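Local coordinates for protein sialyltransferase 0160 (Photobacterium damselae, PDB 4R84) that probably transfers sialic acid from CMP-sialic acid to galactose-containing acceptor glycans, as a sialyltransferase of the GT-B structural group, at residues T119-S128 with N148-R156; T205-I216 with A274-W284. One frame throughout, in Å; residues are numbered along the deposited sequence.

How the contacts relate
Running from the N terminus, strand 106-125 enters the Rossmann-like sheet, helix 129-144 crosses over it, and contact 1 closes this beta-alpha-beta unit when 148-156 lies down parallel to 119-128. The chain then passes through strands 169-175 and 197-204 before 205-216 opens contact 2. That loop is longer, closing only when 274-284 returns after helix 252-267. The two contacts follow in series, neither nested nor crossed, with centres about 17 Å apart. They touch where V122 and I124 pack on I215 and H126 meets H207, joining segment 119-128 of contact 1 to the helical turns that follow strand 197-204.

Contact 1. Residues T119-S128 with N148-R156; sequences TLEVYIDHAS and NQRFVSWKR. With CSF (cytidine-5'-monophosphate-3-fluoro-N-acetyl-neuraminic acid), chain E.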
loop_
_atom_site.group_PDB
_atom_site.type_symbol
_atom_site.label_atom_id
_atom_site.label_comp_id
_atom_site.label_asym_id
_atom_site.label_seq_id
_atom_site.Cartn_x
_atom_site.Cartn_y
_atom_site.Cartn_z
ATOM N N THR A 119 -11.796 5.378 14.690
ATOM C CA THR A 119 -11.532 4.841 13.350
ATOM C C THR A 119 -10.849 3.503 13.488
ATOM O O THR A 119 -9.873 3.369 14.258
ATOM C CB THR A 119 -10.649 5.798 12.515
ATOM O OG1 THR A 119 -11.328 7.047 12.345
ATOM C CG2 THR A 119 -10.343 5.196 11.123
ATOM N N LEU A 120 -11.378 2.511 12.764
ATOM C CA LEU A 120 -10.747 1.206 12.654
ATOM C C LEU A 120 -10.173 1.103 11.248
ATOM O O LEU A 120 -10.910 1.268 10.276
ATOM C CB LEU A 120 -11.746 0.074 12.913
ATOM C CG LEU A 120 -11.217 -1.338 12.678
ATOM C CD1 LEU A 120 -10.172 -1.702 13.736
ATOM C CD2 LEU A 120 -12.352 -2.344 12.643
ATOM N N GLU A 121 -8.868 0.849 11.153
ATOM C CA GLU A 121 -8.213 0.662 9.862
ATOM C C GLU A 121 -8.093 -0.830 9.586
ATOM O O GLU A 121 -7.573 -1.569 10.418
ATOM C CB GLU A 121 -6.831 1.321 9.845
ATOM C CG GLU A 121 -6.826 2.805 10.215
ATOM C CD GLU A 121 -5.422 3.338 10.415
ATOM O OE1 GLU A 121 -4.449 2.687 9.943
ATOM O OE2 GLU A 121 -5.288 4.410 11.045
ATOM N N VAL A 122 -8.558 -1.267 8.410
ATOM C CA VAL A 122 -8.582 -2.708 8.101
ATOM C C VAL A 122 -7.745 -2.953 6.861
ATOM O O VAL A 122 -7.993 -2.338 5.834
ATOM C CB VAL A 122 -10.020 -3.200 7.886
ATOM C CG1 VAL A 122 -10.067 -4.711 7.546
ATOM C CG2 VAL A 122 -10.842 -2.933 9.158
ATOM N N TYR A 123 -6.756 -3.845 6.983
ATOM C CA TYR A 123 -5.775 -4.104 5.928
ATOM C C TYR A 123 -5.849 -5.554 5.492
ATOM O O TYR A 123 -5.760 -6.441 6.322
ATOM C CB TYR A 123 -4.361 -3.781 6.436
ATOM C CG TYR A 123 -4.168 -2.332 6.786
ATOM C CD1 TYR A 123 -4.548 -1.830 8.044
ATOM C CD2 TYR A 123 -3.628 -1.466 5.873
ATOM C CE1 TYR A 123 -4.369 -0.480 8.354
ATOM C CE2 TYR A 123 -3.441 -0.133 6.160
ATOM C CZ TYR A 123 -3.834 0.357 7.405
ATOM O OH TYR A 123 -3.640 1.687 7.681
ATOM N N ILE A 124 -6.021 -5.791 4.186
ATOM C CA ILE A 124 -6.143 -7.155 3.677
ATOM C C ILE A 124 -5.376 -7.296 2.376
ATOM O O ILE A 124 -5.645 -6.554 1.433
ATOM C CB ILE A 124 -7.602 -7.544 3.419
ATOM C CG1 ILE A 124 -8.466 -7.260 4.648
ATOM C CG2 ILE A 124 -7.698 -9.040 3.031
ATOM C CD1 ILE A 124 -9.931 -7.138 4.320
ATOM N N ASP A 125 -4.428 -8.226 2.321
ATOM C CA ASP A 125 -3.687 -8.453 1.072
ATOM C C ASP A 125 -2.988 -9.791 1.090
ATOM O O ASP A 125 -2.521 -10.243 2.129
ATOM C CB ASP A 125 -2.653 -7.362 0.829
ATOM C CG ASP A 125 -1.900 -7.556 -0.483
ATOM O OD1 ASP A 125 -2.543 -7.900 -1.494
ATOM O OD2 ASP A 125 -0.673 -7.353 -0.494
ATOM N N HIS A 126 -2.886 -10.403 -0.086
ATOM C CA HIS A 126 -2.216 -11.680 -0.205
ATOM C C HIS A 126 -0.962 -11.559 -1.076
ATOM O O HIS A 126 -0.258 -12.536 -1.282
ATOM C CB HIS A 126 -3.159 -12.723 -0.807
ATOM C CG HIS A 126 -3.473 -12.485 -2.253
ATOM N ND1 HIS A 126 -4.291 -11.459 -2.681
ATOM C CD2 HIS A 126 -3.069 -13.137 -3.371
ATOM C CE1 HIS A 126 -4.382 -11.494 -3.998
ATOM N NE2 HIS A 126 -3.646 -12.499 -4.442
ATOM N N ALA A 127 -0.692 -10.363 -1.577
ATOM C CA ALA A 127 0.451 -10.147 -2.462
ATOM C C ALA A 127 1.579 -9.411 -1.725
ATOM O O ALA A 127 1.762 -9.594 -0.518
ATOM C CB ALA A 127 0.019 -9.376 -3.696
ATOM N N SER A 128 2.367 -8.623 -2.452
ATOM C CA SER A 128 3.478 -7.913 -1.827
ATOM C C SER A 128 3.292 -6.415 -1.853
ATOM O O SER A 128 3.340 -5.758 -0.815
ATOM C CB SER A 128 4.805 -8.254 -2.513
ATOM O OG SER A 128 5.237 -9.545 -2.146
ATOM N N ASN A 148 -5.964 5.151 16.698
ATOM C CA ASN A 148 -6.591 4.198 15.775
ATOM C C ASN A 148 -6.125 2.764 15.979
ATOM O O ASN A 148 -4.926 2.509 16.091
ATOM C CB ASN A 148 -6.320 4.587 14.316
ATOM C CG ASN A 148 -7.047 5.853 13.909
ATOM O OD1 ASN A 148 -7.578 6.579 14.754
ATOM N ND2 ASN A 148 -7.079 6.125 12.622
ATOM N N GLN A 149 -7.083 1.839 16.017
ATOM C CA GLN A 149 -6.795 0.415 16.012
ATOM C C GLN A 149 -6.688 -0.067 14.558
ATOM O O GLN A 149 -7.365 0.453 13.674
ATOM C CB GLN A 149 -7.894 -0.350 16.749
ATOM C CG GLN A 149 -7.659 -1.840 16.850
ATOM C CD GLN A 149 -6.407 -2.176 17.620
ATOM O OE1 GLN A 149 -6.079 -1.520 18.623
ATOM N NE2 GLN A 149 -5.680 -3.192 17.147
ATOM N N ARG A 150 -5.821 -1.049 14.332
ATOM C CA ARG A 150 -5.588 -1.586 12.996
ATOM C C ARG A 150 -5.744 -3.088 13.029
ATOM O O ARG A 150 -5.181 -3.748 13.901
ATOM C CB ARG A 150 -4.186 -1.224 12.488
ATOM C CG ARG A 150 -3.903 0.279 12.535
ATOM C CD ARG A 150 -2.562 0.744 11.913
ATOM N NE ARG A 150 -2.694 2.193 11.853
ATOM C CZ ARG A 150 -2.421 3.028 12.854
ATOM N NH1 ARG A 150 -1.814 2.608 13.960
ATOM N NH2 ARG A 150 -2.698 4.308 12.709
ATOM N N PHE A 151 -6.529 -3.619 12.092
ATOM C CA PHE A 151 -6.646 -5.063 11.928
ATOM C C PHE A 151 -5.929 -5.410 10.644
ATOM O O PHE A 151 -6.252 -4.832 9.616
ATOM C CB PHE A 151 -8.100 -5.507 11.839
ATOM C CG PHE A 151 -8.865 -5.403 13.140
ATOM C CD1 PHE A 151 -8.238 -5.026 14.315
ATOM C CD2 PHE A 151 -10.202 -5.756 13.181
ATOM C CE1 PHE A 151 -8.947 -4.956 15.514
ATOM C CE2 PHE A 151 -10.930 -5.678 14.395
ATOM C CZ PHE A 151 -10.288 -5.290 15.548
ATOM N N VAL A 152 -5.000 -6.362 10.690
ATOM C CA VAL A 152 -4.134 -6.627 9.531
ATOM C C VAL A 152 -4.097 -8.106 9.158
ATOM O O VAL A 152 -3.751 -8.961 9.978
ATOM C CB VAL A 152 -2.688 -6.143 9.781
ATOM C CG1 VAL A 152 -1.802 -6.476 8.557
ATOM C CG2 VAL A 152 -2.624 -4.618 10.046
ATOM N N SER A 153 -4.426 -8.388 7.897
ATOM C CA SER A 153 -4.339 -9.739 7.341
ATOM C C SER A 153 -3.520 -9.717 6.079
ATOM O O SER A 153 -4.053 -9.430 5.007
ATOM C CB SER A 153 -5.732 -10.291 7.037
ATOM O OG SER A 153 -6.414 -10.562 8.251
ATOM N N TRP A 154 -2.231 -10.018 6.223
ATOM C CA TRP A 154 -1.275 -10.012 5.124
ATOM C C TRP A 154 -0.664 -11.390 4.972
ATOM O O TRP A 154 -0.228 -11.985 5.949
ATOM C CB TRP A 154 -0.149 -9.023 5.378
ATOM C CG TRP A 154 -0.488 -7.583 5.279
ATOM C CD1 TRP A 154 -1.509 -7.012 4.581
ATOM C CD2 TRP A 154 0.223 -6.521 5.914
ATOM N NE1 TRP A 154 -1.471 -5.635 4.754
ATOM C CE2 TRP A 154 -0.417 -5.317 5.568
ATOM C CE3 TRP A 154 1.333 -6.475 6.772
ATOM C CZ2 TRP A 154 0.025 -4.073 6.029
ATOM C CZ3 TRP A 154 1.776 -5.237 7.228
ATOM C CH2 TRP A 154 1.119 -4.053 6.856
ATOM N N LYS A 155 -0.588 -11.889 3.749
ATOM C CA LYS A 155 -0.051 -13.230 3.558
ATOM C C LYS A 155 1.472 -13.249 3.502
ATOM O O LYS A 155 2.096 -14.210 3.957
ATOM C CB LYS A 155 -0.638 -13.843 2.279
ATOM C CG LYS A 155 -0.423 -15.353 2.177
ATOM C CD LYS A 155 -1.417 -15.977 1.202
ATOM C CE LYS A 155 -1.095 -17.445 0.932
ATOM N NZ LYS A 155 0.202 -17.576 0.172
ATOM N N ARG A 156 2.073 -12.190 2.961
ATOM C CA ARG A 156 3.512 -12.209 2.672
ATOM C C ARG A 156 4.324 -11.366 3.658
ATOM O O ARG A 156 5.450 -11.709 4.000
ATOM C CB ARG A 156 3.779 -11.750 1.240
ATOM C CG ARG A 156 3.231 -12.684 0.147
ATOM C CD ARG A 156 4.055 -12.559 -1.136
ATOM N NE ARG A 156 5.453 -12.881 -0.868
ATOM C CZ ARG A 156 6.461 -12.587 -1.683
ATOM N NH1 ARG A 156 6.225 -11.948 -2.822
ATOM N NH2 ARG A 156 7.705 -12.922 -1.349
HETATM C C5A CSF E . 2.805 -16.367 -12.451
HETATM C C4A CSF E . 2.246 -15.870 -11.124
HETATM C C2A CSF E . 4.538 -16.200 -10.104
HETATM O O6A CSF E . 4.969 -16.608 -11.416
HETATM C C6A CSF E . 4.284 -16.003 -12.506
HETATM C C3A CSF E . 3.029 -16.458 -9.945
HETATM O O4A CSF E . 0.863 -16.242 -11.040
HETATM N N5A CSF E . 2.105 -15.728 -13.543
HETATM C C7A CSF E . 4.897 -16.546 -13.782
HETATM C C8A CSF E . 6.368 -16.177 -13.855
HETATM C C9A CSF E . 6.936 -16.534 -15.222
HETATM O O9A CSF E . 8.304 -16.128 -15.240
HETATM O O8A CSF E . 6.477 -14.765 -13.675
HETATM O O7A CSF E . 4.789 -17.971 -13.790
HETATM C C1A CSF E . 5.301 -17.004 -9.071
HETATM O OBA CSF E . 5.150 -16.724 -7.866
HETATM O OAA CSF E . 6.053 -17.937 -9.442
HETATM O O1A CSF E . 4.757 -14.813 -9.840
HETATM O O2A CSF E . 5.567 -12.599 -10.644
HETATM N N1 CSF E . 9.915 -12.494 -6.610
HETATM C C2 CSF E . 11.126 -12.016 -6.086
HETATM N N3 CSF E . 12.290 -12.304 -6.711
HETATM C C4 CSF E . 12.271 -13.042 -7.841
HETATM C C5 CSF E . 11.074 -13.532 -8.364
HETATM C C6 CSF E . 9.879 -13.246 -7.713
HETATM C "C3'" CSF E . 7.066 -11.077 -7.146
HETATM C "C2'" CSF E . 8.161 -10.803 -6.149
HETATM C "C1'" CSF E . 8.683 -12.193 -5.863
HETATM O "O4'" CSF E . 7.651 -13.117 -6.221
HETATM C "C4'" CSF E . 6.500 -12.380 -6.629
HETATM P PA CSF E . 6.078 -13.922 -10.129
HETATM O "O5'" CSF E . 6.657 -13.551 -8.698
HETATM C "C5'" CSF E . 5.745 -13.165 -7.679
HETATM O "O3'" CSF E . 6.125 -10.013 -7.196
HETATM O "O2'" CSF E . 7.606 -10.308 -4.923
HETATM N N4 CSF E . 13.436 -13.332 -8.470
HETATM O O2 CSF E . 11.110 -11.325 -5.033
HETATM O O3A CSF E . 7.150 -14.678 -10.865
HETATM C C10 CSF E . 1.550 -16.406 -14.551
HETATM O O10 CSF E . 1.512 -17.627 -14.584
HETATM C C11 CSF E . 0.991 -15.561 -15.663
HETATM F F3A CSF E . 2.828 -17.816 -9.869
HETATM O O HOH W 1 -9.658 6.503 16.346
HETATM O O HOH W 2 -10.047 2.661 16.844
HETATM O O HOH W 3 -8.595 8.596 11.866
HETATM O O HOH W 4 1.036 -9.808 1.890
#
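E121 and R150 lie side by side on one face of the parallel pair, their side chains pointing the same way with carboxylate and guanidinium planes 68° apart. This is a salt bridge: R150 NE reaches E121 OE1 at 2.6 Å, coming from above the carboxylate plane. Y123 OH donates to that same oxygen from the opposite face, at 2.6 Å from E121 OE1. The other oxygen, E121 OE2, uses its anti lone pair to accept from N148 ND2 at 2.9 Å, so three donors fix the carboxylate's rotation. E121 CG stands anti to its carbonyl carbon (chi1 -55°) and the chain runs on extended, which carries the acid out to R150 and N148.

On the other face L120 crosses F151 at about a right angle, and CD1 sits over the centre of the ring in a CH-pi contact, L120 CD1 being 3.8 Å from the F151 centroid. Between the faces the backbones are laced by parallel-sheet bonds from E121 N to Q149 O through to K155 N and D125 O.

Past the strand ends, R156 NH1 donates to O2' of the CMP-sialic acid analogue at 3.0 Å, while S128 OG bonds S432. D125 OD1 accepts from A127 N at 3.1 Å, an Asx turn, and also from N204 ND2; D125 OD2 bonds S131 OG. Helix 129-144 covers the Y123 and W154 face, helix 181-192 covers the I124, F151 and S153 face, and strand 197-204 pairs along the far side of 119-125.

Contact 2. Residues T205-I216 with A274-W284; sequences TAHVFNNLPPII and APKGMGNRYNW
W284 takes V208 over one face of its indole: V208 CG2 makes a CH-pi contact 3.8 Å from the centroid of the five-membered ring. L212 lies over a face too, and I216 CD1 comes in at the edge, 3.6 Å from W284 CZ3. V208 CG2 gets there because it stands anti to its own backbone N, while CG1 (chi1 56°) lies between that N and the carbonyl carbon and touches W284 NE1. W284 NE1 turns back to its own segment and donates to N280 O at 2.9 Å, from above the carbonyl plane.

The F209 ring has W284 CZ2 near its plane at one edge. N280 crosses F209 at about a right angle, yet its amide is only 5° from parallel to the ring, with N280 CB 3.6 Å from F209 CG. A274 CB meets the ring's far end, 3.4 Å from F209 CZ.

At the 205-206 end, the guanidinium of R281 has A206 CA over the centre of one face. One water joins R281 NH2 to A206 O; a second bonds F209 N, A206 O and N280 OD1, so polar groups here meet largely through solvent. The A206 side chain is about 11 Å from the bound CMP-sialic acid analogue.

Strand 225-233 (I230, L232) and helix 252-267 (L263, L267) pack against the same side chains. The arrangement sets the helical turns following a Rossmann-like strand against the long loop that leads into strand 290-294 of the same sheet.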
loop_
_atom_site.group_PDB
_atom_site.type_symbol
_atom_site.label_atom_id
_atom_site.label_comp_id
_atom_site.label_asym_id
_atom_site.label_seq_id
_atom_site.Cartn_x
_atom_site.Cartn_y
_atom_site.Cartn_z
ATOM N N THR A 205 -6.385 -4.212 -5.392
ATOM C CA THR A 205 -7.403 -3.804 -6.365
ATOM C C THR A 205 -8.047 -5.003 -7.076
ATOM O O THR A 205 -9.269 -5.068 -7.197
ATOM C CB THR A 205 -6.817 -2.860 -7.425
ATOM O OG1 THR A 205 -6.279 -1.709 -6.775
ATOM C CG2 THR A 205 -7.895 -2.428 -8.408
ATOM N N ALA A 206 -7.225 -5.931 -7.553
ATOM C CA ALA A 206 -7.754 -7.062 -8.326
ATOM C C ALA A 206 -8.723 -7.896 -7.487
ATOM O O ALA A 206 -9.669 -8.486 -8.013
ATOM C CB ALA A 206 -6.601 -7.937 -8.876
ATOM N N HIS A 207 -8.528 -7.906 -6.173
ATOM C CA HIS A 207 -9.326 -8.799 -5.345
ATOM C C HIS A 207 -10.211 -8.080 -4.356
ATOM O O HIS A 207 -10.645 -8.676 -3.383
ATOM C CB HIS A 207 -8.400 -9.767 -4.626
ATOM C CG HIS A 207 -7.625 -10.623 -5.576
ATOM N ND1 HIS A 207 -6.354 -10.299 -5.997
ATOM C CD2 HIS A 207 -7.967 -11.748 -6.243
ATOM C CE1 HIS A 207 -5.932 -11.211 -6.855
ATOM N NE2 HIS A 207 -6.892 -12.101 -7.021
ATOM N N VAL A 208 -10.509 -6.815 -4.633
ATOM C CA VAL A 208 -11.347 -6.031 -3.739
ATOM C C VAL A 208 -12.718 -6.680 -3.508
ATOM O O VAL A 208 -13.230 -6.671 -2.380
ATOM C CB VAL A 208 -11.525 -4.576 -4.259
ATOM C CG1 VAL A 208 -12.097 -4.564 -5.670
ATOM C CG2 VAL A 208 -12.415 -3.772 -3.314
ATOM N N PHE A 209 -13.299 -7.280 -4.549
ATOM C CA PHE A 209 -14.634 -7.848 -4.399
ATOM C C PHE A 209 -14.631 -9.137 -3.580
ATOM O O PHE A 209 -15.654 -9.528 -3.016
ATOM C CB PHE A 209 -15.281 -8.119 -5.765
ATOM C CG PHE A 209 -16.729 -8.476 -5.656
ATOM C CD1 PHE A 209 -17.664 -7.508 -5.338
ATOM C CD2 PHE A 209 -17.156 -9.783 -5.844
ATOM C CE1 PHE A 209 -18.999 -7.828 -5.210
ATOM C CE2 PHE A 209 -18.493 -10.110 -5.722
ATOM C CZ PHE A 209 -19.414 -9.128 -5.400
ATOM N N ASN A 210 -13.489 -9.810 -3.518
ATOM C CA ASN A 210 -13.398 -10.992 -2.665
ATOM C C ASN A 210 -13.158 -10.612 -1.204
ATOM O O ASN A 210 -13.422 -11.410 -0.307
ATOM C CB ASN A 210 -12.288 -11.923 -3.147
ATOM C CG ASN A 210 -12.681 -12.706 -4.380
ATOM O OD1 ASN A 210 -13.869 -12.904 -4.655
ATOM N ND2 ASN A 210 -11.687 -13.171 -5.121
ATOM N N ASN A 211 -12.650 -9.404 -0.968
ATOM C CA ASN A 211 -12.240 -9.034 0.390
ATOM C C ASN A 211 -13.182 -8.120 1.164
ATOM O O ASN A 211 -13.318 -8.277 2.378
ATOM C CB ASN A 211 -10.857 -8.367 0.361
ATOM C CG ASN A 211 -9.734 -9.351 0.056
ATOM O OD1 ASN A 211 -9.854 -10.558 0.295
ATOM N ND2 ASN A 211 -8.630 -8.829 -0.479
ATOM N N LEU A 212 -13.815 -7.156 0.497
ATOM C CA LEU A 212 -14.601 -6.160 1.243
ATOM C C LEU A 212 -16.080 -6.522 1.468
ATOM O O LEU A 212 -16.601 -6.277 2.562
ATOM C CB LEU A 212 -14.514 -4.790 0.559
ATOM C CG LEU A 212 -13.088 -4.225 0.428
ATOM C CD1 LEU A 212 -13.112 -2.756 0.005
ATOM C CD2 LEU A 212 -12.307 -4.370 1.732
ATOM N N PRO A 213 -16.766 -7.095 0.458
ATOM C CA PRO A 213 -18.178 -7.402 0.741
ATOM C C PRO A 213 -18.451 -8.268 1.988
ATOM O O PRO A 213 -19.490 -8.041 2.604
ATOM C CB PRO A 213 -18.639 -8.119 -0.532
ATOM C CG PRO A 213 -17.782 -7.540 -1.603
ATOM C CD PRO A 213 -16.429 -7.356 -0.956
ATOM N N PRO A 214 -17.575 -9.238 2.341
ATOM C CA PRO A 214 -17.866 -10.011 3.556
ATOM C C PRO A 214 -17.877 -9.196 4.834
ATOM O O PRO A 214 -18.466 -9.639 5.823
ATOM C CB PRO A 214 -16.731 -11.030 3.601
ATOM C CG PRO A 214 -16.331 -11.197 2.181
ATOM C CD PRO A 214 -16.457 -9.839 1.590
ATOM N N ILE A 215 -17.219 -8.036 4.822
ATOM C CA ILE A 215 -17.216 -7.163 5.978
ATOM C C ILE A 215 -18.338 -6.128 5.858
ATOM O O ILE A 215 -19.060 -5.840 6.831
ATOM C CB ILE A 215 -15.867 -6.430 6.135
ATOM C CG1 ILE A 215 -14.725 -7.442 6.284
ATOM C CG2 ILE A 215 -15.930 -5.478 7.344
ATOM C CD1 ILE A 215 -13.318 -6.817 6.122
ATOM N N ILE A 216 -18.480 -5.556 4.662
ATOM C CA ILE A 216 -19.480 -4.507 4.443
ATOM C C ILE A 216 -20.919 -5.010 4.602
ATOM O O ILE A 216 -21.740 -4.333 5.213
ATOM C CB ILE A 216 -19.316 -3.877 3.062
ATOM C CG1 ILE A 216 -18.013 -3.073 3.026
ATOM C CG2 ILE A 216 -20.522 -2.983 2.731
ATOM C CD1 ILE A 216 -17.692 -2.476 1.687
ATOM N N ALA A 274 -24.208 -10.446 -8.215
ATOM C CA ALA A 274 -23.018 -9.620 -8.078
ATOM C C ALA A 274 -22.520 -9.178 -9.445
ATOM O O ALA A 274 -22.710 -9.891 -10.434
ATOM C CB ALA A 274 -21.935 -10.382 -7.338
ATOM N N PRO A 275 -21.882 -7.999 -9.512
ATOM C CA PRO A 275 -21.275 -7.603 -10.784
ATOM C C PRO A 275 -20.159 -8.560 -11.137
ATOM O O PRO A 275 -19.464 -9.042 -10.252
ATOM C CB PRO A 275 -20.709 -6.199 -10.502
ATOM C CG PRO A 275 -21.358 -5.765 -9.269
ATOM C CD PRO A 275 -21.639 -6.998 -8.465
ATOM N N LYS A 276 -20.019 -8.864 -12.419
ATOM C CA LYS A 276 -18.932 -9.707 -12.866
ATOM C C LYS A 276 -17.887 -8.814 -13.531
ATOM O O LYS A 276 -18.212 -7.750 -14.076
ATOM C CB LYS A 276 -19.421 -10.799 -13.821
ATOM C CG LYS A 276 -18.325 -11.813 -14.169
ATOM C CD LYS A 276 -18.777 -12.861 -15.173
ATOM C CE LYS A 276 -17.651 -13.865 -15.451
ATOM N NZ LYS A 276 -17.341 -14.755 -14.291
ATOM N N GLY A 277 -16.633 -9.237 -13.454
ATOM C CA GLY A 277 -15.560 -8.538 -14.125
ATOM C C GLY A 277 -15.292 -7.159 -13.563
ATOM O O GLY A 277 -15.388 -6.954 -12.347
ATOM N N MET A 278 -14.987 -6.218 -14.455
ATOM C CA MET A 278 -14.522 -4.894 -14.070
ATOM C C MET A 278 -15.534 -4.174 -13.199
ATOM O O MET A 278 -15.170 -3.304 -12.407
ATOM C CB MET A 278 -14.187 -4.064 -15.307
ATOM C CG MET A 278 -12.963 -4.604 -16.044
ATOM S SD MET A 278 -11.529 -4.726 -14.957
ATOM C CE MET A 278 -10.238 -5.228 -16.094
ATOM N N GLY A 279 -16.799 -4.561 -13.333
ATOM C CA GLY A 279 -17.864 -3.949 -12.566
ATOM C C GLY A 279 -17.766 -4.169 -11.075
ATOM O O GLY A 279 -18.381 -3.429 -10.300
ATOM N N ASN A 280 -17.005 -5.169 -10.642
ATOM C CA ASN A 280 -16.862 -5.346 -9.195
ATOM C C ASN A 280 -15.540 -4.787 -8.714
ATOM O O ASN A 280 -15.195 -4.924 -7.544
ATOM C CB ASN A 280 -17.018 -6.826 -8.790
ATOM C CG ASN A 280 -15.885 -7.721 -9.274
ATOM O OD1 ASN A 280 -14.728 -7.317 -9.368
ATOM N ND2 ASN A 280 -16.219 -8.974 -9.539
ATOM N N ARG A 281 -14.808 -4.156 -9.631
ATOM C CA ARG A 281 -13.457 -3.687 -9.350
ATOM C C ARG A 281 -13.364 -2.158 -9.388
ATOM O O ARG A 281 -12.790 -1.541 -8.495
ATOM C CB ARG A 281 -12.473 -4.298 -10.371
ATOM C CG ARG A 281 -11.011 -3.921 -10.154
ATOM C CD ARG A 281 -10.069 -4.628 -11.146
ATOM N NE ARG A 281 -10.159 -6.085 -11.057
ATOM C CZ ARG A 281 -9.293 -6.932 -11.617
ATOM N NH1 ARG A 281 -8.254 -6.481 -12.317
ATOM N NH2 ARG A 281 -9.458 -8.239 -11.471
ATOM N N TYR A 282 -13.926 -1.557 -10.432
ATOM C CA TYR A 282 -13.724 -0.133 -10.667
ATOM C C TYR A 282 -14.997 0.691 -10.499
ATOM O O TYR A 282 -15.138 1.760 -11.091
ATOM C CB TYR A 282 -13.128 0.103 -12.063
ATOM C CG TYR A 282 -11.689 -0.339 -12.166
ATOM C CD1 TYR A 282 -10.702 0.254 -11.388
ATOM C CD2 TYR A 282 -11.318 -1.343 -13.047
ATOM C CE1 TYR A 282 -9.382 -0.152 -11.478
ATOM C CE2 TYR A 282 -10.000 -1.758 -13.148
ATOM C CZ TYR A 282 -9.038 -1.163 -12.375
ATOM O OH TYR A 282 -7.734 -1.578 -12.478
ATOM N N ASN A 283 -15.916 0.198 -9.676
ATOM C CA ASN A 283 -17.117 0.961 -9.319
ATOM C C ASN A 283 -17.167 1.393 -7.856
ATOM O O ASN A 283 -18.166 1.961 -7.412
ATOM C CB ASN A 283 -18.371 0.151 -9.619
ATOM C CG ASN A 283 -18.867 0.350 -11.024
ATOM O OD1 ASN A 283 -18.647 1.402 -11.633
ATOM N ND2 ASN A 283 -19.543 -0.662 -11.555
ATOM N N TRP A 284 -16.121 1.102 -7.094
ATOM C CA TRP A 284 -16.171 1.391 -5.660
ATOM C C TRP A 284 -16.229 2.888 -5.386
ATOM O O TRP A 284 -16.852 3.309 -4.409
ATOM C CB TRP A 284 -14.990 0.747 -4.945
ATOM C CG TRP A 284 -15.181 -0.748 -4.891
ATOM C CD1 TRP A 284 -14.797 -1.662 -5.830
ATOM C CD2 TRP A 284 -15.834 -1.486 -3.856
ATOM N NE1 TRP A 284 -15.174 -2.925 -5.439
ATOM C CE2 TRP A 284 -15.822 -2.840 -4.228
ATOM C CE3 TRP A 284 -16.447 -1.129 -2.644
ATOM C CZ2 TRP A 284 -16.375 -3.847 -3.430
ATOM C CZ3 TRP A 284 -16.999 -2.124 -1.853
ATOM C CH2 TRP A 284 -16.957 -3.469 -2.249
HETATM O O HOH W 5 -12.460 -7.802 -7.297
HETATM O O HOH W 6 -10.844 -10.303 -9.834
#